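Local coordinates for protein endoglucanase A (Clostridium longisporum, PDB 6Q1I) that hydrolyses internal beta-1,4-glucosidic linkages in cellulose, lichenan and barley beta-glucan, this chain being the family 5 catalytic domain of a longer cellulase, at residues Glu16-Gln19 and Glu20-Val23; Glu90-Val93 and Lys94-Glu98; Trp120-Thr124 and Tyr125-Ser129; Val264-Asp267 and Ser268-Asn271. All coordinates share one frame; numbering follows the deposited sequence. Where two conformers were deposited one is given.

Overall arrangement
All four contacts are local, each made within one unbroken piece of an (alpha/beta)8 barrel. Contact 1 ends helix 14-20 just before the barrel's first strand, 23-27; its methionine side is buried and its glutamate side wet. Contacts 2 and 4 each lie within a single outer helix, 90-105 and 256-275, on opposite sides of the chain's centre, about 37 Å between contact centres. Both are partly buried, but contact 2 turns on a methyl over an indole, contact 4 on a carboxylate and a phenol. Contact 3 is the surface one, in the turn leading into helix 128-145, where one amide bonds to two oxygens of a threonine. Contacts 1 and 4 are the nearest pair, centres about 17 Å apart.

Contact 1. Residues Glu16-Gln19 and Glu20-Val23; sequences EIVQ and EMGV
Met21 tucks its thioether back under the end of helix 14-20, where Ile17 and Val18 receive it. Its CG rests 3.3 Å from Ile17 O, and SD then lies 4.0 Å from Ile17 CG2 and 4.2 Å from Val18 CG2, so the sulfur touches a methyl of each, crossing both side chains at a slant. The bend that turns CE aside comes at the last torsion (chi3 64°). Tyr109, Ile111 and Ile154, on strands 109-113 and 153-156, add to this packing, which makes it the tight side of the contact.

The other side is wet. Glu20 folds at its second torsion (chi2 -59°), which brings the carboxylate back over the helix end. A water lies 2.9 Å from Glu20 OE2 and also within bonding distance of Glu16 O, with more acceptors around it than it has protons. A second water donates to Gln19 O at 2.8 Å and weakly accepts from Gly22 N. The last turn tightens: Glu20 N bonds to Ile17 O, three residues back, at 2.9 Å, while Met21 N reaches Val18 O only weakly. Gly22, with positive phi, then breaks the helix and leads into strand 23-27. Sulfur and methyls therefore close the dry side without polar bonds, while water meets the carbonyl of Gln19 and lies by that of Glu16, which already has a weak bond from Gln19 N.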
loop_
_atom_site.group_PDB
_atom_site.type_symbol
_atom_site.label_atom_id
_atom_site.label_comp_id
_atom_site.label_asym_id
_atom_site.label_seq_id
_atom_site.Cartn_x
_atom_site.Cartn_y
_atom_site.Cartn_z
ATOM N N GLU A 16 -2.779 12.857 -13.325
ATOM C CA GLU A 16 -3.510 12.144 -14.369
ATOM C C GLU A 16 -3.641 10.662 -14.033
ATOM O O GLU A 16 -4.705 10.060 -14.213
ATOM C CB GLU A 16 -2.775 12.291 -15.704
ATOM C CG GLU A 16 -2.734 13.702 -16.298
ATOM C CD GLU A 16 -1.828 13.795 -17.534
ATOM O OE1 GLU A 16 -2.348 13.688 -18.663
ATOM O OE2 GLU A 16 -0.595 13.958 -17.388
ATOM N N ILE A 17 -2.553 10.055 -13.560
ATOM C CA ILE A 17 -2.559 8.623 -13.281
ATOM C C ILE A 17 -3.571 8.295 -12.190
ATOM O O ILE A 17 -4.334 7.325 -12.297
ATOM C CB ILE A 17 -1.132 8.165 -12.919
ATOM C CG1 ILE A 17 -0.233 8.227 -14.161
ATOM C CG2 ILE A 17 -1.144 6.756 -12.305
ATOM C CD1 ILE A 17 1.255 8.184 -13.869
ATOM N N VAL A 18 -3.608 9.103 -11.131
ATOM C CA VAL A 18 -4.505 8.805 -10.018
ATOM C C VAL A 18 -5.961 8.804 -10.477
ATOM O O VAL A 18 -6.789 8.054 -9.939
ATOM C CB VAL A 18 -4.224 9.792 -8.863
ATOM C CG1 VAL A 18 -5.281 9.729 -7.801
ATOM C CG2 VAL A 18 -2.875 9.511 -8.237
ATOM N N GLN A 19 -6.297 9.612 -11.486
ATOM C CA GLN A 19 -7.670 9.655 -11.977
ATOM C C GLN A 19 -8.137 8.312 -12.517
ATOM O O GLN A 19 -9.346 8.052 -12.535
ATOM C CB GLN A 19 -7.813 10.723 -13.068
ATOM C CG GLN A 19 -7.674 12.140 -12.556
ATOM C CD GLN A 19 -7.947 13.173 -13.623
ATOM O OE1 GLN A 19 -7.094 13.463 -14.457
ATOM N NE2 GLN A 19 -9.145 13.730 -13.606
ATOM N N GLU A 20 -7.208 7.447 -12.935
ATOM C CA GLU A 20 -7.531 6.216 -13.639
ATOM C C GLU A 20 -7.363 4.955 -12.804
ATOM O O GLU A 20 -7.705 3.872 -13.286
ATOM C CB GLU A 20 -6.642 6.080 -14.886
ATOM C CG GLU A 20 -6.754 7.228 -15.859
ATOM C CD GLU A 20 -8.155 7.399 -16.368
ATOM O OE1 GLU A 20 -8.861 6.378 -16.506
ATOM O OE2 GLU A 20 -8.554 8.554 -16.614
ATOM N N MET A 21 -6.842 5.052 -11.579
ATOM C CA MET A 21 -6.427 3.860 -10.838
ATOM C C MET A 21 -7.586 3.047 -10.258
ATOM O O MET A 21 -7.395 1.874 -9.918
ATOM C CB MET A 21 -5.439 4.261 -9.738
ATOM C CG MET A 21 -4.076 4.673 -10.270
ATOM S SD MET A 21 -3.007 5.389 -9.004
ATOM C CE MET A 21 -2.776 4.013 -7.889
ATOM N N GLY A 22 -8.771 3.629 -10.127
ATOM C CA GLY A 22 -9.949 2.860 -9.782
ATOM C C GLY A 22 -9.859 2.246 -8.405
ATOM O O GLY A 22 -9.289 2.820 -7.474
ATOM N N VAL A 23 -10.508 1.093 -8.256
ATOM C CA VAL A 23 -10.383 0.274 -7.055
ATOM C C VAL A 23 -9.297 -0.764 -7.294
ATOM O O VAL A 23 -9.154 -1.311 -8.399
ATOM C CB VAL A 23 -11.732 -0.344 -6.631
ATOM C CG1 VAL A 23 -12.302 -1.308 -7.683
ATOM C CG2 VAL A 23 -11.601 -1.040 -5.296
HETATM O O HOH W 1 -6.594 10.708 -16.202
HETATM O O HOH W 2 -10.444 5.779 -11.263
#

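Contact 2. Residues Glu90-Val93 and Lys94-Glu98; sequences EEWV and KRVKE
Val96 meets Trp92 one turn earlier on helix 90-105, the helix of the beta-alpha-beta unit that runs from strand 71-74 to strand 109-113 in the barrel. Starting at CB, 3.8 Å from Trp92 O, the valine side chain divides at once. CG1 takes the position opposite the backbone N (chi1 177°), which leaves CG2 beside that N and directed at the indole. CG2 passes Trp92 O at 3.4 Å and settles over one face of the ring, a CH-pi contact 3.9 Å from the centroid of the five-membered ring and 24° off its normal. The indole also stacks with His81 and meets Trp78 with the two ring planes about perpendicular.

On the outer side, Glu91 and Lys94 run alongside each other in the same direction. Their charged ends stay apart, with Glu91 OE2 5.1 Å from Lys94 NZ, so the carboxylate and ammonium are near neighbours without a salt bridge. Arg95 instead sends its guanidinium to Glu48. Four regular backbone bonds, from Glu90 O through Val93 O to the residues four positions on, hold the turn. Over the indole, Val96 CG2 comes nearest to Trp92 NE1, at 3.6 Å.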
loop_
_atom_site.group_PDB
_atom_site.type_symbol
_atom_site.label_atom_id
_atom_site.label_comp_id
_atom_site.label_asym_id
_atom_site.label_seq_id
_atom_site.Cartn_x
_atom_site.Cartn_y
_atom_site.Cartn_z
ATOM N N GLU A 90 19.985 -11.091 -6.611
ATOM C CA GLU A 90 19.452 -10.954 -7.960
ATOM C C GLU A 90 18.265 -11.869 -8.211
ATOM O O GLU A 90 17.367 -11.513 -8.979
ATOM C CB GLU A 90 20.549 -11.238 -8.977
ATOM C CG GLU A 90 21.465 -10.053 -9.159
ATOM C CD GLU A 90 22.811 -10.447 -9.694
ATOM O OE1 GLU A 90 22.899 -11.530 -10.300
ATOM O OE2 GLU A 90 23.778 -9.681 -9.497
ATOM N N GLU A 91 18.242 -13.049 -7.593
ATOM C CA GLU A 91 17.078 -13.915 -7.733
ATOM C C GLU A 91 15.837 -13.282 -7.113
ATOM O O GLU A 91 14.730 -13.425 -7.645
ATOM C CB GLU A 91 17.370 -15.291 -7.147
ATOM C CG GLU A 91 18.294 -16.139 -8.022
ATOM C CD GLU A 91 17.688 -16.478 -9.397
ATOM O OE1 GLU A 91 16.477 -16.792 -9.481
ATOM O OE2 GLU A 91 18.432 -16.436 -10.402
ATOM N N TRP A 92 16.002 -12.563 -5.992
ATOM C CA TRP A 92 14.878 -11.840 -5.404
ATOM C C TRP A 92 14.330 -10.805 -6.377
ATOM O O TRP A 92 13.123 -10.748 -6.634
ATOM C CB TRP A 92 15.302 -11.174 -4.095
ATOM C CG TRP A 92 14.173 -10.406 -3.475
ATOM C CD1 TRP A 92 14.050 -9.054 -3.385
ATOM C CD2 TRP A 92 12.984 -10.957 -2.892
ATOM N NE1 TRP A 92 12.860 -8.728 -2.773
ATOM C CE2 TRP A 92 12.189 -9.882 -2.463
ATOM C CE3 TRP A 92 12.517 -12.261 -2.688
ATOM C CZ2 TRP A 92 10.953 -10.071 -1.837
ATOM C CZ3 TRP A 92 11.291 -12.441 -2.087
ATOM C CH2 TRP A 92 10.527 -11.356 -1.662
ATOM N N VAL A 93 15.209 -9.971 -6.924
ATOM C CA VAL A 93 14.762 -8.961 -7.878
ATOM C C VAL A 93 14.041 -9.617 -9.049
ATOM O O VAL A 93 13.006 -9.126 -9.510
ATOM C CB VAL A 93 15.951 -8.099 -8.342
ATOM C CG1 VAL A 93 15.521 -7.129 -9.439
ATOM C CG2 VAL A 93 16.544 -7.354 -7.167
ATOM N N LYS A 94 14.582 -10.729 -9.554
ATOM C CA LYS A 94 13.960 -11.416 -10.684
ATOM C C LYS A 94 12.549 -11.900 -10.349
ATOM O O LYS A 94 11.645 -11.834 -11.194
ATOM C CB LYS A 94 14.851 -12.586 -11.107
ATOM C CG LYS A 94 14.397 -13.353 -12.326
ATOM C CD LYS A 94 15.441 -14.389 -12.751
ATOM C CE LYS A 94 15.086 -14.997 -14.101
ATOM N NZ LYS A 94 16.296 -15.370 -14.879
ATOM N N ARG A 95 12.335 -12.395 -9.126
ATOM C CA ARG A 95 11.002 -12.870 -8.754
ATOM C C ARG A 95 10.023 -11.710 -8.597
ATOM O O ARG A 95 8.883 -11.786 -9.068
ATOM C CB ARG A 95 11.065 -13.709 -7.479
ATOM C CG ARG A 95 9.697 -14.193 -6.998
ATOM C CD ARG A 95 9.012 -15.104 -8.016
ATOM N NE ARG A 95 7.666 -15.442 -7.574
ATOM C CZ ARG A 95 6.681 -15.840 -8.367
ATOM N NH1 ARG A 95 6.878 -16.011 -9.670
ATOM N NH2 ARG A 95 5.487 -16.063 -7.837
ATOM N N VAL A 96 10.445 -10.626 -7.944
ATOM C CA VAL A 96 9.587 -9.449 -7.848
ATOM C C VAL A 96 9.203 -8.975 -9.245
ATOM O O VAL A 96 8.035 -8.683 -9.522
ATOM C CB VAL A 96 10.266 -8.333 -7.033
ATOM C CG1 VAL A 96 9.390 -7.091 -7.013
ATOM C CG2 VAL A 96 10.579 -8.778 -5.590
ATOM N N LYS A 97 10.187 -8.919 -10.153
ATOM C CA LYS A 97 9.922 -8.476 -11.517
ATOM C C LYS A 97 8.914 -9.380 -12.220
ATOM O O LYS A 97 8.061 -8.896 -12.969
ATOM C CB LYS A 97 11.232 -8.407 -12.306
ATOM C CG LYS A 97 11.054 -7.982 -13.742
ATOM C CD LYS A 97 12.369 -7.676 -14.426
ATOM C CE LYS A 97 12.879 -6.297 -14.029
ATOM N NZ LYS A 97 14.062 -5.883 -14.841
ATOM N N GLU A 98 9.008 -10.698 -12.022
ATOM C CA GLU A 98 8.054 -11.592 -12.670
ATOM C C GLU A 98 6.627 -11.323 -12.193
ATOM O O GLU A 98 5.685 -11.322 -12.998
ATOM C CB GLU A 98 8.459 -13.053 -12.453
ATOM C CG GLU A 98 7.549 -14.082 -13.162
ATOM C CD GLU A 98 7.799 -14.252 -14.673
ATOM O OE1 GLU A 98 8.617 -13.525 -15.261
ATOM O OE2 GLU A 98 7.156 -15.138 -15.284
#

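Contact 3. Residues Trp120-Thr124 and Tyr125-Ser129; sequences WVIPT and YAKES
The turn leading into helix 128-145 brings the amide of Lys127 to Thr124, just after an inverse gamma turn centred on Pro123. The loop before it comes from strand 109-113 of the barrel. Lys127 N has two acceptors on this one residue, Thr124 O at 3.1 Å and Thr124 OG1 at 3.2 Å. Neither bond is straight (138° and 136° at the hydrogen), as expected when one N-H is shared. Toward the carbonyl, the nitrogen comes from well above its plane. The threonine hydroxyl is put there by its first torsion (chi1 64°), with OG1 lodged between the backbone N and the carbonyl carbon.

Lys127 then runs alongside Thr124, its CB 3.4 Å from Thr124 OG1. Its first torsion, with CG opposite the carbonyl carbon, sets CG 3.8 Å from Ile122 CG2; the bend at chi2 directs the rest of the chain across the isoleucine, out to CE, 4.1 Å from Ile122 CD1. On the side of helix 175-194, Tyr125 N is bonded to Glu176 and Tyr125 OH to Asp179, which ties the turn to the neighbouring helix. The contact thus mixes two chemistries at the surface: the amide of Lys127, in the turn ahead of the regular helix, is satisfied by both oxygens of Thr124, while the methylenes of a lysine give the partly exposed isoleucine an apolar neighbour.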
loop_
_atom_site.group_PDB
_atom_site.type_symbol
_atom_site.label_atom_id
_atom_site.label_comp_id
_atom_site.label_asym_id
_atom_site.label_seq_id
_atom_site.Cartn_x
_atom_site.Cartn_y
_atom_site.Cartn_z
ATOM N N TRP A 120 14.768 -1.588 10.696
ATOM C CA TRP A 120 15.943 -0.806 10.337
ATOM C C TRP A 120 15.626 0.615 9.892
ATOM O O TRP A 120 16.435 1.505 10.139
ATOM C CB TRP A 120 16.825 -1.544 9.301
ATOM C CG TRP A 120 16.246 -1.723 7.915
ATOM C CD1 TRP A 120 15.447 -2.738 7.478
ATOM C CD2 TRP A 120 16.463 -0.874 6.785
ATOM N NE1 TRP A 120 15.133 -2.563 6.151
ATOM C CE2 TRP A 120 15.750 -1.424 5.701
ATOM C CE3 TRP A 120 17.188 0.300 6.587
ATOM C CZ2 TRP A 120 15.736 -0.831 4.437
ATOM C CZ3 TRP A 120 17.175 0.884 5.343
ATOM C CH2 TRP A 120 16.455 0.320 4.277
ATOM N N VAL A 121 14.478 0.862 9.265
ATOM C CA VAL A 121 14.062 2.221 8.923
ATOM C C VAL A 121 13.428 2.825 10.169
ATOM O O VAL A 121 12.214 2.735 10.381
ATOM C CB VAL A 121 13.127 2.264 7.703
ATOM C CG1 VAL A 121 12.696 3.692 7.413
ATOM C CG2 VAL A 121 13.825 1.664 6.499
ATOM N N ILE A 122 14.259 3.401 11.022
ATOM C CA ILE A 122 13.853 3.925 12.319
ATOM C C ILE A 122 13.860 5.443 12.211
ATOM O O ILE A 122 14.927 6.033 11.984
ATOM C CB ILE A 122 14.805 3.438 13.421
ATOM C CG1 ILE A 122 14.745 1.911 13.542
ATOM C CG2 ILE A 122 14.465 4.114 14.738
ATOM C CD1 ILE A 122 15.948 1.325 14.246
ATOM N N PRO A 123 12.705 6.118 12.341
ATOM C CA PRO A 123 12.653 7.574 12.073
ATOM C C PRO A 123 13.004 8.423 13.291
ATOM O O PRO A 123 12.156 9.093 13.895
ATOM C CB PRO A 123 11.207 7.767 11.607
ATOM C CG PRO A 123 10.429 6.738 12.407
ATOM C CD PRO A 123 11.355 5.544 12.537
ATOM N N THR A 124 14.288 8.408 13.656
ATOM C CA THR A 124 14.827 9.284 14.686
ATOM C C THR A 124 16.068 9.982 14.153
ATOM O O THR A 124 16.754 9.482 13.259
ATOM C CB THR A 124 15.231 8.518 15.954
ATOM O OG1 THR A 124 16.293 7.616 15.632
ATOM C CG2 THR A 124 14.059 7.748 16.529
ATOM N N TYR A 125 16.365 11.149 14.731
ATOM C CA TYR A 125 17.591 11.845 14.360
ATOM C C TYR A 125 18.818 10.989 14.649
ATOM O O TYR A 125 19.784 11.025 13.886
ATOM C CB TYR A 125 17.698 13.192 15.082
ATOM C CG TYR A 125 16.622 14.194 14.710
ATOM C CD1 TYR A 125 16.210 14.352 13.393
ATOM C CD2 TYR A 125 16.031 14.992 15.678
ATOM C CE1 TYR A 125 15.232 15.253 13.052
ATOM C CE2 TYR A 125 15.049 15.903 15.347
ATOM C CZ TYR A 125 14.656 16.035 14.034
ATOM O OH TYR A 125 13.672 16.945 13.706
ATOM N N ALA A 126 18.772 10.176 15.708
ATOM C CA ALA A 126 19.925 9.354 16.064
ATOM C C ALA A 126 20.192 8.245 15.051
ATOM O O ALA A 126 21.335 7.791 14.928
ATOM C CB ALA A 126 19.720 8.733 17.444
ATOM N N LYS A 127 19.166 7.778 14.338
ATOM C CA LYS A 127 19.343 6.697 13.378
ATOM C C LYS A 127 19.465 7.182 11.943
ATOM O O LYS A 127 19.805 6.385 11.067
ATOM C CB LYS A 127 18.186 5.705 13.488
ATOM C CG LYS A 127 18.220 4.877 14.756
ATOM C CD LYS A 127 19.330 3.859 14.716
ATOM C CE LYS A 127 19.317 2.987 15.955
ATOM N NZ LYS A 127 20.328 1.905 15.847
ATOM N N GLU A 128 19.231 8.466 11.693
ATOM C CA GLU A 128 19.197 8.974 10.326
ATOM C C GLU A 128 20.478 8.654 9.554
ATOM O O GLU A 128 20.422 8.311 8.368
ATOM C CB GLU A 128 18.951 10.480 10.373
ATOM C CG GLU A 128 18.471 11.070 9.104
ATOM C CD GLU A 128 18.053 12.538 9.224
ATOM O OE1 GLU A 128 17.959 13.128 10.341
ATOM O OE2 GLU A 128 17.801 13.109 8.151
ATOM N N SER A 129 21.645 8.775 10.192
ATOM C CA SER A 129 22.893 8.593 9.454
ATOM C C SER A 129 23.123 7.144 9.044
ATOM O O SER A 129 23.874 6.889 8.097
ATOM C CB SER A 129 24.082 9.095 10.276
ATOM O OG SER A 129 24.290 8.264 11.401
#

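Contact 4. Residues Val264-Asp267 and Ser268-Asn271; sequences VELD and SYLN
Between Val264 and Asn271 the backbone is regular alpha-helix, with Ser268, Tyr269, Leu270 and Asn271 each bonding its N-H to the carbonyl four residues back. Across this turn Glu265 and Tyr269 make the main side-chain pairing. The glutamate is fully extended, CG opposite the backbone N (chi1 176°), and crosses the tyrosine obliquely near its hydroxyl end, where Glu265 CG lies 3.5 Å from Tyr269 CZ and Glu265 OE2 2.6 Å from Tyr269 OH. This last is a weak hydrogen bond, and its proton has another acceptor within reach; the carboxylate stands nearly perpendicular to the ring, 87° between planes. Ser237 also bonds to Glu265 OE2.

Closer to the backbone, Glu265 O sits over the centre of one face of the Tyr269 ring, 3.5 Å above its plane. The same carbonyl accepts Tyr269 N at 3.2 Å and the Ser268 hydroxyl, OG donating at 2.7 Å. Leu266 adds an apolar touch, CD2 4.0 Å from Tyr269 CD2, and both residues also touch Ile282 of strand 280-285. Outward, Asp267 forms a salt bridge with Arg310. Glu265 O is thus held by two firm donors and its OE2 by the Ser237 hydroxyl and, weakly, Tyr269 OH, which probably helps to place the buried phenol and would favour a charged carboxylate.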
loop_
_atom_site.group_PDB
_atom_site.type_symbol
_atom_site.label_atom_id
_atom_site.label_comp_id
_atom_site.label_asym_id
_atom_site.label_seq_id
_atom_site.Cartn_x
_atom_site.Cartn_y
_atom_site.Cartn_z
ATOM N N VAL A 264 -16.802 12.768 5.697
ATOM C CA VAL A 264 -15.956 13.827 6.251
ATOM C C VAL A 264 -14.493 13.400 6.264
ATOM O O VAL A 264 -13.591 14.201 5.987
ATOM C CB VAL A 264 -16.465 14.231 7.649
ATOM C CG1 VAL A 264 -15.456 15.122 8.358
ATOM C CG2 VAL A 264 -17.814 14.939 7.526
ATOM N N GLU A 265 -14.235 12.134 6.593
ATOM C CA GLU A 265 -12.865 11.624 6.587
ATOM C C GLU A 265 -12.259 11.698 5.186
ATOM O O GLU A 265 -11.132 12.185 5.004
ATOM C CB GLU A 265 -12.869 10.189 7.116
ATOM C CG GLU A 265 -11.518 9.499 7.069
ATOM C CD GLU A 265 -11.553 8.076 7.610
ATOM O OE1 GLU A 265 -12.572 7.683 8.221
ATOM O OE2 GLU A 265 -10.570 7.339 7.393
ATOM N N LEU A 266 -12.993 11.226 4.177
ATOM C CA LEU A 266 -12.468 11.248 2.816
ATOM C C LEU A 266 -12.293 12.675 2.309
ATOM O O LEU A 266 -11.328 12.965 1.592
ATOM C CB LEU A 266 -13.371 10.426 1.894
ATOM C CG LEU A 266 -13.400 8.925 2.199
ATOM C CD1 LEU A 266 -14.512 8.239 1.410
ATOM C CD2 LEU A 266 -12.034 8.285 1.900
ATOM N N ASP A 267 -13.216 13.576 2.669
ATOM C CA ASP A 267 -13.030 14.993 2.359
ATOM C C ASP A 267 -11.712 15.509 2.938
ATOM O O ASP A 267 -10.993 16.274 2.287
ATOM C CB ASP A 267 -14.178 15.834 2.936
ATOM C CG ASP A 267 -15.469 15.750 2.133
ATOM O OD1 ASP A 267 -15.473 15.231 1.000
ATOM O OD2 ASP A 267 -16.488 16.242 2.666
ATOM N N SER A 268 -11.395 15.121 4.176
ATOM C CA SER A 268 -10.162 15.604 4.795
ATOM C C SER A 268 -8.929 15.134 4.027
ATOM O O SER A 268 -7.962 15.890 3.878
ATOM C CB SER A 268 -10.090 15.207 6.275
ATOM O OG SER A 268 -9.643 13.869 6.455
ATOM N N TYR A 269 -8.956 13.910 3.495
ATOM C CA TYR A 269 -7.833 13.438 2.691
ATOM C C TYR A 269 -7.734 14.225 1.390
ATOM O O TYR A 269 -6.669 14.752 1.046
ATOM C CB TYR A 269 -7.977 11.945 2.388
ATOM C CG TYR A 269 -8.065 11.028 3.598
ATOM C CD1 TYR A 269 -7.589 11.419 4.850
ATOM C CD2 TYR A 269 -8.645 9.777 3.487
ATOM C CE1 TYR A 269 -7.678 10.578 5.946
ATOM C CE2 TYR A 269 -8.727 8.922 4.576
ATOM C CZ TYR A 269 -8.251 9.331 5.804
ATOM O OH TYR A 269 -8.338 8.491 6.893
ATOM N N LEU A 270 -8.840 14.311 0.648
ATOM C CA LEU A 270 -8.829 15.036 -0.616
ATOM C C LEU A 270 -8.341 16.457 -0.407
ATOM O O LEU A 270 -7.401 16.922 -1.072
ATOM C CB LEU A 270 -10.246 15.065 -1.190
ATOM C CG LEU A 270 -10.447 15.985 -2.395
ATOM C CD1 LEU A 270 -9.599 15.510 -3.563
ATOM C CD2 LEU A 270 -11.909 16.049 -2.775
ATOM N N ASN A 271 -8.972 17.162 0.526
ATOM C CA ASN A 271 -8.783 18.598 0.615
ATOM C C ASN A 271 -7.449 18.948 1.258
ATOM O O ASN A 271 -6.809 19.926 0.861
ATOM C CB ASN A 271 -9.953 19.241 1.365
ATOM C CG ASN A 271 -11.294 19.051 0.650
ATOM O OD1 ASN A 271 -11.345 18.720 -0.529
ATOM N ND2 ASN A 271 -12.379 19.252 1.374
#